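Local coordinates for protein MstE (Scytonema sp. PCC 10023, PDB 6SBF) that probably cyclises a linear isoprenoid chain, as a single-domain type II terpene cyclase, in the assembly of complex merosterol scaffolds, at residues A[167-175]-A[312-320]; A[245-255]-A[265-273]. The protein carries 1 engineered substitution. All coordinates share one frame; numbering follows the deposited sequence. Where two conformers were deposited one is given.

Contact 1. Residues A[167-175]-A[312-320]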
loop_
_atom_site.group_PDB
_atom_site.type_symbol
_atom_site.label_atom_id
_atom_site.label_comp_id
_atom_site.label_asym_id
_atom_site.label_seq_id
_atom_site.Cartn_x
_atom_site.Cartn_y
_atom_site.Cartn_z
ATOM N N VAL A 167 -23.764 -17.582 -3.159
ATOM C CA VAL A 167 -23.063 -16.540 -3.975
ATOM C C VAL A 167 -21.544 -16.910 -4.112
ATOM O O VAL A 167 -20.887 -17.461 -3.183
ATOM C CB VAL A 167 -23.304 -15.131 -3.389
ATOM C CG1 VAL A 167 -22.159 -14.166 -3.656
ATOM C CG2 VAL A 167 -24.633 -14.554 -3.877
ATOM N N SER A 168 -20.943 -16.669 -5.275
ATOM C CA SER A 168 -19.509 -16.972 -5.571
ATOM C C SER A 168 -18.651 -16.091 -4.667
ATOM O O SER A 168 -18.944 -14.900 -4.556
ATOM C CB SER A 168 -19.178 -16.713 -7.000
ATOM O OG SER A 168 -17.754 -16.849 -7.239
ATOM N N PHE A 169 -17.594 -16.659 -4.104
ATOM C CA PHE A 169 -16.473 -15.857 -3.521
ATOM C C PHE A 169 -15.232 -15.844 -4.415
ATOM O O PHE A 169 -14.131 -15.472 -3.963
ATOM C CB PHE A 169 -16.159 -16.328 -2.108
ATOM C CG PHE A 169 -17.098 -15.735 -1.080
ATOM C CD1 PHE A 169 -18.471 -15.838 -1.163
ATOM C CD2 PHE A 169 -16.606 -14.980 -0.073
ATOM C CE1 PHE A 169 -19.283 -15.272 -0.186
ATOM C CE2 PHE A 169 -17.396 -14.411 0.900
ATOM C CZ PHE A 169 -18.740 -14.542 0.836
ATOM N N GLN A 170 -15.359 -16.180 -5.687
ATOM C CA GLN A 170 -14.189 -16.316 -6.595
ATOM C C GLN A 170 -13.556 -14.956 -6.878
ATOM O O GLN A 170 -12.383 -14.933 -7.327
ATOM C CB GLN A 170 -14.604 -17.029 -7.877
ATOM C CG GLN A 170 -14.877 -18.493 -7.606
ATOM C CD GLN A 170 -13.727 -19.109 -6.834
ATOM O OE1 GLN A 170 -12.575 -19.173 -7.300
ATOM N NE2 GLN A 170 -14.022 -19.595 -5.652
ATOM N N GLY A 171 -14.265 -13.843 -6.676
ATOM C CA GLY A 171 -13.650 -12.508 -6.725
ATOM C C GLY A 171 -12.683 -12.303 -5.569
ATOM O O GLY A 171 -11.484 -12.048 -5.813
ATOM N N TRP A 172 -13.180 -12.464 -4.351
ATOM C CA TRP A 172 -12.333 -12.225 -3.167
ATOM C C TRP A 172 -11.235 -13.284 -3.008
ATOM O O TRP A 172 -10.271 -13.006 -2.271
ATOM C CB TRP A 172 -13.217 -12.221 -1.938
ATOM C CG TRP A 172 -14.078 -11.023 -1.799
ATOM C CD1 TRP A 172 -14.200 -9.961 -2.647
ATOM C CD2 TRP A 172 -15.019 -10.802 -0.742
ATOM N NE1 TRP A 172 -15.136 -9.087 -2.161
ATOM C CE2 TRP A 172 -15.633 -9.566 -0.988
ATOM C CE3 TRP A 172 -15.332 -11.515 0.399
ATOM C CZ2 TRP A 172 -16.560 -9.009 -0.123
ATOM C CZ3 TRP A 172 -16.269 -10.975 1.238
ATOM C CH2 TRP A 172 -16.884 -9.751 0.980
ATOM N N CYS A 173 -11.358 -14.445 -3.635
ATOM C CA CYS A 173 -10.467 -15.612 -3.412
ATOM C C CYS A 173 -9.664 -15.937 -4.674
ATOM O O CYS A 173 -9.013 -16.982 -4.706
ATOM C CB CYS A 173 -11.222 -16.822 -2.889
ATOM S SG CYS A 173 -12.094 -16.461 -1.355
ATOM N N GLY A 174 -9.666 -15.055 -5.645
ATOM C CA GLY A 174 -8.804 -15.187 -6.826
ATOM C C GLY A 174 -7.491 -14.478 -6.637
ATOM O O GLY A 174 -7.330 -13.643 -5.740
ATOM N N ALA A 175 -6.590 -14.700 -7.584
ATOM C CA ALA A 175 -5.332 -13.956 -7.629
ATOM C C ALA A 175 -5.621 -12.468 -7.746
ATOM O O ALA A 175 -6.441 -12.073 -8.607
ATOM C CB ALA A 175 -4.455 -14.444 -8.737
ATOM N N ARG A 312 -11.759 -0.276 -1.963
ATOM C CA ARG A 312 -13.047 -0.684 -2.488
ATOM C C ARG A 312 -13.388 -2.076 -2.037
ATOM O O ARG A 312 -12.503 -2.915 -1.801
ATOM C CB ARG A 312 -13.057 -0.310 -3.926
ATOM C CG ARG A 312 -12.276 -1.263 -4.712
ATOM C CD ARG A 312 -12.138 -0.484 -6.042
ATOM N NE ARG A 312 -11.320 -1.270 -6.881
ATOM C CZ ARG A 312 -10.862 -1.049 -8.177
ATOM N NH1 ARG A 312 -10.133 -2.009 -8.685
ATOM N NH2 ARG A 312 -11.095 0.011 -8.910
ATOM N N ILE A 313 -14.693 -2.294 -1.876
ATOM C CA ILE A 313 -15.218 -3.596 -1.477
ATOM C C ILE A 313 -16.022 -4.107 -2.661
ATOM O O ILE A 313 -17.218 -3.845 -2.797
ATOM C CB ILE A 313 -16.062 -3.490 -0.221
ATOM C CG1 ILE A 313 -15.304 -2.759 0.902
ATOM C CG2 ILE A 313 -16.488 -4.910 0.124
ATOM C CD1 ILE A 313 -13.890 -3.318 1.250
ATOM N N PRO A 314 -15.405 -4.902 -3.578
ATOM C CA PRO A 314 -16.183 -5.482 -4.656
ATOM C C PRO A 314 -17.146 -6.509 -4.086
ATOM O O PRO A 314 -16.930 -7.041 -3.009
ATOM C CB PRO A 314 -15.150 -6.196 -5.525
ATOM C CG PRO A 314 -13.811 -5.550 -5.111
ATOM C CD PRO A 314 -14.010 -5.341 -3.627
ATOM N N TYR A 315 -18.189 -6.803 -4.852
ATOM C CA TYR A 315 -18.998 -7.990 -4.524
ATOM C C TYR A 315 -18.083 -9.209 -4.501
ATOM O O TYR A 315 -17.109 -9.296 -5.272
ATOM C CB TYR A 315 -20.129 -8.162 -5.535
ATOM C CG TYR A 315 -21.270 -7.204 -5.349
ATOM C CD1 TYR A 315 -21.277 -5.969 -5.958
ATOM C CD2 TYR A 315 -22.327 -7.520 -4.517
ATOM C CE1 TYR A 315 -22.308 -5.064 -5.772
ATOM C CE2 TYR A 315 -23.365 -6.628 -4.319
ATOM C CZ TYR A 315 -23.370 -5.399 -4.967
ATOM O OH TYR A 315 -24.406 -4.519 -4.782
ATOM N N PRO A 316 -18.370 -10.199 -3.634
ATOM C CA PRO A 316 -17.512 -11.370 -3.492
ATOM C C PRO A 316 -17.276 -12.142 -4.787
ATOM O O PRO A 316 -16.233 -12.796 -4.911
ATOM C CB PRO A 316 -18.109 -12.264 -2.395
ATOM C CG PRO A 316 -19.132 -11.400 -1.773
ATOM C CD PRO A 316 -19.483 -10.235 -2.675
ATOM N N PHE A 317 -18.203 -12.048 -5.743
ATOM C CA PHE A 317 -18.156 -12.872 -6.958
ATOM C C PHE A 317 -17.364 -12.146 -8.025
ATOM O O PHE A 317 -17.175 -12.737 -9.124
ATOM C CB PHE A 317 -19.599 -13.141 -7.450
ATOM C CG PHE A 317 -20.489 -11.927 -7.688
ATOM C CD1 PHE A 317 -20.269 -11.092 -8.776
ATOM C CD2 PHE A 317 -21.527 -11.601 -6.794
ATOM C CE1 PHE A 317 -21.069 -9.962 -8.974
ATOM C CE2 PHE A 317 -22.294 -10.460 -6.961
ATOM C CZ PHE A 317 -22.066 -9.646 -8.069
ATOM N N ASP A 318 -17.055 -10.872 -7.789
ATOM C CA ASP A 318 -16.579 -9.971 -8.862
ATOM C C ASP A 318 -15.069 -10.136 -9.085
ATOM O O ASP A 318 -14.298 -9.636 -8.276
ATOM C CB ASP A 318 -16.914 -8.527 -8.540
ATOM C CG ASP A 318 -16.687 -7.642 -9.754
ATOM O OD1 ASP A 318 -16.199 -8.184 -10.812
ATOM O OD2 ASP A 318 -16.928 -6.407 -9.623
ATOM N N ARG A 319 -14.652 -10.836 -10.140
ATOM C CA ARG A 319 -13.206 -10.940 -10.501
ATOM C C ARG A 319 -12.667 -9.662 -11.146
ATOM O O ARG A 319 -11.440 -9.574 -11.297
ATOM C CB ARG A 319 -12.952 -12.123 -11.402
ATOM C CG ARG A 319 -13.276 -13.467 -10.777
ATOM C CD ARG A 319 -12.624 -14.565 -11.596
ATOM N NE ARG A 319 -13.043 -15.933 -11.294
ATOM C CZ ARG A 319 -14.257 -16.404 -11.496
ATOM N NH1 ARG A 319 -15.189 -15.634 -12.005
ATOM N NH2 ARG A 319 -14.535 -17.648 -11.182
ATOM N N ASN A 320 -13.526 -8.709 -11.517
ATOM C CA ASN A 320 -13.112 -7.613 -12.406
ATOM C C ASN A 320 -13.565 -6.247 -11.883
ATOM O O ASN A 320 -14.322 -5.542 -12.554
ATOM C CB ASN A 320 -13.705 -7.947 -13.798
ATOM C CG ASN A 320 -13.064 -9.174 -14.456
ATOM O OD1 ASN A 320 -11.860 -9.197 -14.672
ATOM N ND2 ASN A 320 -13.847 -10.190 -14.788
HETATM O O HOH W 1 -11.031 -16.563 -8.923
HETATM O O HOH W 2 -12.524 -19.186 -10.096
HETATM O O HOH W 3 -8.779 -10.533 -9.735
#
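The type I beta turn from Tyr315 to Asp318 docks against residues 169-172, which run into a second type I turn beginning at Gly171, in a loop-on-loop contact centred on Pro316. Pro316 fits into a corner made by two aromatic faces that meet it from roughly perpendicular directions: its CB sits over the centre of the Phe169 ring, 3.7 Å from the centroid, and its CA over the five-membered ring of Trp172, 3.5 Å from the centroid, both as CH-pi contacts. Trp172 CG is anti to its own carbonyl carbon (chi1 -72°), which lays the indole alongside the proline and brings NE1 within 2.9 Å of Pro314 O, a hydrogen bond reached from above the carbonyl plane. Pro316 O accepts from Trp172 N at 3.1 Å and, weakly, from Gly171 N. Replacing Trp172 by a leucine would probably leave Pro314 O without its indole donor and one side of Pro316 without its flat cover. At the solvent side the guanidinium of Arg319 lies over Gln170 CB, with Arg319 NH2 at 3.4 Å, and a water joins NH2 to Gln170 OE1. Helix 152-158 packs on Phe169 and Trp172 through Ile155, Trp211 meets the indole, and strand 311-313 leads into the proline-containing turn.

Contact 2. Residues A[245-255]-A[265-273]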
loop_
_atom_site.group_PDB
_atom_site.type_symbol
_atom_site.label_atom_id
_atom_site.label_comp_id
_atom_site.label_asym_id
_atom_site.label_seq_id
_atom_site.Cartn_x
_atom_site.Cartn_y
_atom_site.Cartn_z
ATOM N N GLY A 245 3.547 6.740 -15.484
ATOM C CA GLY A 245 3.546 7.626 -14.300
ATOM C C GLY A 245 3.764 9.076 -14.683
ATOM O O GLY A 245 3.157 9.980 -14.118
ATOM N N LEU A 246 4.680 9.293 -15.624
ATOM C CA LEU A 246 4.980 10.662 -16.073
ATOM C C LEU A 246 3.706 11.278 -16.699
ATOM O O LEU A 246 3.444 12.469 -16.470
ATOM C CB LEU A 246 6.145 10.592 -17.070
ATOM C CG LEU A 246 6.620 11.924 -17.554
ATOM C CD1 LEU A 246 7.142 12.779 -16.403
ATOM C CD2 LEU A 246 7.706 11.675 -18.569
ATOM N N LYS A 247 2.929 10.484 -17.455
ATOM C CA LYS A 247 1.629 10.939 -18.052
ATOM C C LYS A 247 0.595 11.242 -16.958
ATOM O O LYS A 247 -0.178 12.171 -17.076
ATOM C CB LYS A 247 1.147 9.894 -19.079
ATOM C CG LYS A 247 -0.022 10.336 -19.947
ATOM C CD LYS A 247 -1.445 10.023 -19.511
ATOM C CE LYS A 247 -2.456 10.422 -20.581
ATOM N NZ LYS A 247 -3.712 10.989 -20.024
ATOM N N ARG A 248 0.571 10.417 -15.926
ATOM C CA ARG A 248 -0.382 10.547 -14.806
ATOM C C ARG A 248 -0.155 11.813 -13.989
ATOM O O ARG A 248 -1.118 12.385 -13.424
ATOM C CB ARG A 248 -0.379 9.336 -13.890
ATOM C CG ARG A 248 -0.878 8.031 -14.496
ATOM C CD ARG A 248 -2.360 8.048 -14.777
ATOM N NE ARG A 248 -3.121 8.125 -13.526
ATOM C CZ ARG A 248 -4.375 8.538 -13.405
ATOM N NH1 ARG A 248 -5.116 8.818 -14.454
ATOM N NH2 ARG A 248 -4.957 8.546 -12.228
ATOM N N LEU A 249 1.082 12.229 -13.855
ATOM C CA LEU A 249 1.394 13.430 -13.078
ATOM C C LEU A 249 1.174 14.657 -13.956
ATOM O O LEU A 249 1.719 14.778 -15.040
ATOM C CB LEU A 249 2.814 13.373 -12.552
ATOM C CG LEU A 249 3.017 14.253 -11.353
ATOM C CD1 LEU A 249 2.494 13.589 -10.087
ATOM C CD2 LEU A 249 4.427 14.646 -11.214
ATOM N N CYS A 250 0.294 15.536 -13.567
ATOM C CA CYS A 250 0.143 16.732 -14.399
ATOM C C CYS A 250 1.252 17.701 -14.019
ATOM O O CYS A 250 1.993 17.533 -13.030
ATOM C CB CYS A 250 -1.209 17.383 -14.226
ATOM S SG CYS A 250 -1.315 18.224 -12.640
ATOM N N PRO A 251 1.376 18.762 -14.828
ATOM C CA PRO A 251 2.440 19.749 -14.623
ATOM C C PRO A 251 2.413 20.439 -13.254
ATOM O O PRO A 251 3.466 20.831 -12.761
ATOM C CB PRO A 251 2.237 20.734 -15.783
ATOM C CG PRO A 251 1.548 19.907 -16.835
ATOM C CD PRO A 251 0.623 18.976 -16.070
ATOM N N GLN A 252 1.235 20.511 -12.619
ATOM C CA GLN A 252 1.080 21.185 -11.310
ATOM C C GLN A 252 1.596 20.290 -10.171
ATOM O O GLN A 252 1.677 20.766 -9.043
ATOM C CB GLN A 252 -0.375 21.582 -11.057
ATOM C CG GLN A 252 -0.869 22.589 -12.079
ATOM C CD GLN A 252 -1.647 21.900 -13.178
ATOM O OE1 GLN A 252 -1.166 21.004 -13.897
ATOM N NE2 GLN A 252 -2.908 22.285 -13.264
ATOM N N GLY A 253 1.912 19.028 -10.437
ATOM C CA GLY A 253 2.621 18.173 -9.489
ATOM C C GLY A 253 1.738 17.160 -8.834
ATOM O O GLY A 253 2.144 16.606 -7.807
ATOM N N PHE A 254 0.579 16.851 -9.401
ATOM C CA PHE A 254 -0.296 15.853 -8.776
ATOM C C PHE A 254 -0.888 14.902 -9.811
ATOM O O PHE A 254 -0.995 15.223 -11.025
ATOM C CB PHE A 254 -1.403 16.554 -7.974
ATOM C CG PHE A 254 -2.272 17.528 -8.742
ATOM C CD1 PHE A 254 -3.284 17.092 -9.593
ATOM C CD2 PHE A 254 -2.083 18.895 -8.614
ATOM C CE1 PHE A 254 -4.088 18.003 -10.268
ATOM C CE2 PHE A 254 -2.846 19.807 -9.316
ATOM C CZ PHE A 254 -3.844 19.349 -10.146
ATOM N N VAL A 255 -1.366 13.777 -9.301
ATOM C CA VAL A 255 -2.206 12.821 -10.021
ATOM C C VAL A 255 -3.639 13.214 -9.750
ATOM O O VAL A 255 -4.118 13.167 -8.605
ATOM C CB VAL A 255 -1.946 11.381 -9.599
ATOM C CG1 VAL A 255 -2.909 10.418 -10.293
ATOM C CG2 VAL A 255 -0.493 11.017 -9.892
ATOM N N THR A 265 -3.608 12.899 -2.752
ATOM C CA THR A 265 -2.356 12.760 -2.014
ATOM C C THR A 265 -1.845 11.334 -2.078
ATOM O O THR A 265 -0.616 11.134 -2.294
ATOM C CB THR A 265 -2.500 13.284 -0.593
ATOM O OG1 THR A 265 -3.637 12.692 -0.002
ATOM C CG2 THR A 265 -2.610 14.799 -0.549
ATOM N N PHE A 266 -2.693 10.344 -1.938
ATOM C CA PHE A 266 -2.309 8.920 -1.976
ATOM C C PHE A 266 -1.784 8.529 -3.335
ATOM O O PHE A 266 -0.713 7.880 -3.446
ATOM C CB PHE A 266 -3.478 8.050 -1.511
ATOM C CG PHE A 266 -3.244 6.572 -1.420
ATOM C CD1 PHE A 266 -2.500 6.046 -0.367
ATOM C CD2 PHE A 266 -3.819 5.691 -2.309
ATOM C CE1 PHE A 266 -2.353 4.670 -0.250
ATOM C CE2 PHE A 266 -3.733 4.336 -2.189
ATOM C CZ PHE A 266 -2.985 3.824 -1.138
ATOM N N ALA A 267 -2.516 8.844 -4.395
ATOM C CA ALA A 267 -2.122 8.424 -5.743
ATOM C C ALA A 267 -0.828 9.175 -6.091
ATOM O O ALA A 267 0.007 8.611 -6.806
ATOM C CB ALA A 267 -3.234 8.678 -6.746
ATOM N N THR A 268 -0.699 10.431 -5.714
ATOM C CA THR A 268 0.503 11.228 -6.042
ATOM C C THR A 268 1.742 10.640 -5.331
ATOM O O THR A 268 2.799 10.540 -5.963
ATOM C CB THR A 268 0.323 12.708 -5.714
ATOM O OG1 THR A 268 -0.802 13.188 -6.459
ATOM C CG2 THR A 268 1.520 13.536 -6.038
ATOM N N ALA A 269 1.604 10.218 -4.092
ATOM C CA ALA A 269 2.741 9.644 -3.339
ATOM C C ALA A 269 3.156 8.334 -4.002
ATOM O O ALA A 269 4.383 8.097 -4.183
ATOM C CB ALA A 269 2.317 9.424 -1.902
ATOM N N TRP A 270 2.206 7.504 -4.412
ATOM C CA TRP A 270 2.594 6.263 -5.090
ATOM C C TRP A 270 3.218 6.582 -6.454
ATOM O O TRP A 270 4.160 5.873 -6.855
ATOM C CB TRP A 270 1.417 5.269 -5.162
ATOM C CG TRP A 270 1.244 4.524 -3.869
ATOM C CD1 TRP A 270 0.268 4.622 -2.918
ATOM C CD2 TRP A 270 2.171 3.532 -3.372
ATOM N NE1 TRP A 270 0.513 3.760 -1.886
ATOM C CE2 TRP A 270 1.686 3.107 -2.112
ATOM C CE3 TRP A 270 3.364 3.003 -3.836
ATOM C CZ2 TRP A 270 2.359 2.130 -1.365
ATOM C CZ3 TRP A 270 3.996 2.024 -3.121
ATOM C CH2 TRP A 270 3.516 1.621 -1.902
ATOM N N CYS A 271 2.690 7.571 -7.176
ATOM C CA CYS A 271 3.304 7.923 -8.463
ATOM C C CYS A 271 4.740 8.415 -8.239
ATOM O O CYS A 271 5.621 8.117 -9.073
ATOM C CB CYS A 271 2.434 8.944 -9.163
ATOM S SG CYS A 271 2.828 9.193 -10.884
ATOM N N LEU A 272 4.973 9.166 -7.193
ATOM C CA LEU A 272 6.337 9.667 -6.873
ATOM C C LEU A 272 7.256 8.461 -6.657
ATOM O O LEU A 272 8.396 8.461 -7.214
ATOM C CB LEU A 272 6.254 10.619 -5.703
ATOM C CG LEU A 272 7.579 11.150 -5.173
ATOM C CD1 LEU A 272 8.384 11.788 -6.288
ATOM C CD2 LEU A 272 7.352 12.107 -4.021
ATOM N N ARG A 273 6.817 7.437 -5.934
ATOM C CA ARG A 273 7.655 6.250 -5.744
ATOM C C ARG A 273 7.935 5.594 -7.120
ATOM O O ARG A 273 9.084 5.189 -7.363
ATOM C CB ARG A 273 6.975 5.243 -4.839
ATOM C CG ARG A 273 7.132 5.609 -3.412
ATOM C CD ARG A 273 6.625 4.541 -2.456
ATOM N NE ARG A 273 7.172 3.171 -2.532
ATOM C CZ ARG A 273 7.123 2.288 -1.523
ATOM N NH1 ARG A 273 6.765 2.663 -0.313
ATOM N NH2 ARG A 273 7.435 1.017 -1.725
#
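Val255 and Thr268 make the one hydrogen bond between the loop after helix 235-248 and helix 265-275: Val255 N donates to Thr268 OG1 at 3.0 Å, almost straight at 176°. With chi1 at -59°, the threonine places OG1 beside its own backbone N, within reach of Ser264 O in the preceding turn as well as Val255 N, while CG2 is anti to that N. Thr268 CG2 touches Gly253 O at 3.6 Å and Leu249 CD1 at 4.2 Å, the leucine crossing the threonine at about a right angle. The two methyls of Val255 divide their work. Val255 CG1, anti to the backbone N (chi1 176°), rests 4.0 Å from Ala267 CB; Val255 CG2 meets the helix one turn further along, 3.7 Å from Cys271 CB. Cys271 SG comes 3.3 Å from Gly245 O and also lies against Gly245 CA. The helices approach closely here, with the CA atoms of Gly245 and Cys271 5.8 Å apart. The chemistry is thus mainly apolar, with one hydrogen bond across it, Val255 N to Thr268 OG1. That hydroxyl, accepting from Val255 N and bonded to Ser264 O, is satisfied twice within a buried interface, whereas Gly253 O is buried beside a methyl without a polar partner.

In the fold
The two contacts lie 29 Å apart between centres, with nearest atoms about 9 Å apart, and do not touch. Contact 2 is nested within the chain segment closed by contact 1: residues 167-175 come first, then 245-255 and 265-273, and finally 312-320. Contact 2 is local, joining the consecutive helices 235-248 and 265-275 in the alpha-helical barrel. Contact 1 ties the loop before helix 177-183 to the one that leaves strand 311-313. Helix 215-229 and the loop just before it connect the two regions, since Tyr210 and Trp211 border contact 1 and Glu216 borders contact 2. The barrel is thus probably held together both between neighbouring helices and between loops distant in sequence.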